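Local coordinates for endoglucanase family 5 (Clostridium acetobutylicum ATCC 824, PDB 6PZ7), which probably hydrolyses internal beta-1,4 linkages of cellulose and related plant cell-wall glucans as a broad-specificity endoglucanase of glycoside hydrolase family 5, subfamily 4, at residues N145-V150 with M191-A196. Residues are numbered along the deposited sequence; the frame is centred on the assembly and turned at random.
Sequences NEPRIV and MVPTYA. With EDO (1,2-ethanediol), chain C; EDO (1,2-ethanediol), chain D.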
# COMPACT_ATOMS: atom_id res chain seq x y z
N ASN A 145 -1.84 -2.08 6.70
CA ASN A 145 -0.64 -1.88 5.89
C ASN A 145 0.29 -3.10 5.96
O ASN A 145 0.27 -3.95 5.07
CB ASN A 145 0.07 -0.61 6.37
CG ASN A 145 1.40 -0.42 5.70
OD1 ASN A 145 1.50 -0.58 4.49
ND2 ASN A 145 2.42 -0.08 6.44
N GLU A 146 1.09 -3.19 7.01
CA GLU A 146 2.02 -4.30 7.23
C GLU A 146 1.81 -4.84 8.64
O GLU A 146 2.64 -4.67 9.54
CB GLU A 146 3.45 -3.81 7.04
CG GLU A 146 3.73 -3.46 5.58
CD GLU A 146 5.12 -3.02 5.29
OE1 GLU A 146 5.95 -2.89 6.23
OE2 GLU A 146 5.45 -2.74 4.10
N PRO A 147 0.64 -5.42 8.89
CA PRO A 147 0.31 -5.81 10.27
C PRO A 147 1.27 -6.90 10.73
O PRO A 147 1.50 -7.89 10.04
CB PRO A 147 -1.13 -6.33 10.16
CG PRO A 147 -1.27 -6.80 8.72
CD PRO A 147 -0.43 -5.77 7.93
N ARG A 148 1.81 -6.74 11.93
CA ARG A 148 2.91 -7.58 12.38
C ARG A 148 3.20 -7.31 13.84
O ARG A 148 2.62 -6.40 14.45
CB ARG A 148 4.15 -7.30 11.53
CG ARG A 148 4.76 -5.91 11.78
CD ARG A 148 5.75 -5.53 10.69
NE ARG A 148 6.47 -4.31 10.99
CZ ARG A 148 6.00 -3.09 10.83
NH1 ARG A 148 4.82 -2.87 10.32
NH2 ARG A 148 6.75 -2.05 11.20
N ILE A 149 4.11 -8.11 14.40
CA ILE A 149 4.61 -7.94 15.76
C ILE A 149 6.00 -7.32 15.68
O ILE A 149 6.99 -7.99 15.33
CB ILE A 149 4.61 -9.25 16.55
CG1 ILE A 149 3.21 -9.86 16.58
CG2 ILE A 149 5.18 -9.02 17.96
CD1 ILE A 149 2.21 -9.07 17.28
N VAL A 150 6.09 -6.02 15.93
CA VAL A 150 7.35 -5.33 15.82
C VAL A 150 8.31 -5.87 16.89
O VAL A 150 7.96 -6.01 18.07
CB VAL A 150 7.16 -3.81 15.98
CG1 VAL A 150 8.50 -3.10 15.97
CG2 VAL A 150 6.25 -3.28 14.88
N MET A 191 -8.67 -3.91 -0.35
CA MET A 191 -7.39 -4.61 -0.30
C MET A 191 -7.11 -5.10 1.11
O MET A 191 -7.30 -4.36 2.08
CB MET A 191 -6.26 -3.68 -0.76
CG MET A 191 -6.24 -3.46 -2.25
SD MET A 191 -5.23 -2.06 -2.82
CE MET A 191 -3.62 -2.53 -2.20
N VAL A 192 -6.63 -6.34 1.23
CA VAL A 192 -6.23 -6.93 2.52
C VAL A 192 -4.85 -7.54 2.39
O VAL A 192 -4.57 -8.24 1.39
CB VAL A 192 -7.23 -8.00 3.00
CG1 VAL A 192 -8.61 -7.39 3.16
CG2 VAL A 192 -7.28 -9.27 2.12
N PRO A 193 -3.95 -7.29 3.35
CA PRO A 193 -2.60 -7.86 3.28
C PRO A 193 -2.47 -9.19 4.01
O PRO A 193 -3.25 -9.51 4.92
CB PRO A 193 -1.74 -6.80 4.00
CG PRO A 193 -2.68 -6.31 5.10
CD PRO A 193 -4.06 -6.29 4.45
N THR A 194 -1.42 -9.93 3.63
CA THR A 194 -0.80 -10.97 4.44
C THR A 194 -0.13 -10.32 5.66
O THR A 194 -0.01 -9.09 5.77
CB THR A 194 0.25 -11.68 3.59
OG1 THR A 194 1.15 -10.66 3.14
CG2 THR A 194 -0.33 -12.43 2.40
N TYR A 195 0.41 -11.16 6.54
CA TYR A 195 1.27 -10.71 7.64
C TYR A 195 2.39 -9.86 7.03
O TYR A 195 3.10 -10.30 6.14
CB TYR A 195 1.89 -11.93 8.35
CG TYR A 195 2.77 -11.53 9.52
CD1 TYR A 195 4.06 -11.10 9.34
CD2 TYR A 195 2.29 -11.59 10.83
CE1 TYR A 195 4.86 -10.71 10.40
CE2 TYR A 195 3.09 -11.19 11.90
CZ TYR A 195 4.37 -10.77 11.68
OH TYR A 195 5.18 -10.36 12.73
N ALA A 196 2.52 -8.62 7.53
CA ALA A 196 3.51 -7.64 7.10
C ALA A 196 3.43 -7.30 5.61
O ALA A 196 4.39 -6.76 5.07
CB ALA A 196 4.93 -8.03 7.50
C1 EDO C . 9.14 -1.82 4.98
O1 EDO C . 8.03 -1.34 5.76
C2 EDO C . 8.78 -1.90 3.51
O2 EDO C . 7.91 -3.01 3.27
C1 EDO D . 8.33 -5.98 3.44
O1 EDO D . 8.63 -5.19 2.30
C2 EDO D . 7.01 -6.71 3.18
O2 EDO D . 6.83 -7.48 4.35
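One face of the Y195 ring lies against the 145-150 loop and its hydroxyl bonds to it; following the side chain outward from CB gives the order of contacts. CB itself starts off away from the loop; with CG anti to the backbone N (chi1 -178°), the ring then swings back against P147 and R148. P147 O stands 3.8 Å above the ring plane, over the ring's centre, with CG, CD1 and CD2 among its neighbours. Farther out, CE1 and CE2 meet R148 CB and CA, and CZ comes 3.5 Å from R148 CB. At the tip, OH accepts the amide of I149: I149 N to Y195 OH is 3.0 Å with an N-H...O angle of 179°, essentially linear. P147 O is also an acceptor, taking A196 N at 2.8 Å from 33° outside its carbonyl plane, so this one carbonyl meets both the ring face and the amide of A196. Segment 145-150 follows strand 139-142, and 191-196 begins on strand 190-193 and runs past it; the strands are neighbours in the eight-stranded parallel TIM barrel, and the contact lies at their C-terminal ends, where family 5 enzymes carry the active site. The NEP sequence of 145-147 matches the family signature whose glutamate is the acid/base; by that similarity E146 probably has this role. Its CG passes 3.4 Å from A196 O, and H221 bonds OE2. Two 1,2-ethanediols, probably from the crystallisation liquor, donate hydroxyls, one to E146 OE1 and OE2, the other to A196 O. Nearer the barrel strand, P147 CD packs on P193 CG at 3.7 Å. R148 turns its end away from Y195: NH1 donates to E146 O at 2.9 Å, that oxygen lying nearly in the guanidinium plane, and NE forms a salt bridge with E155.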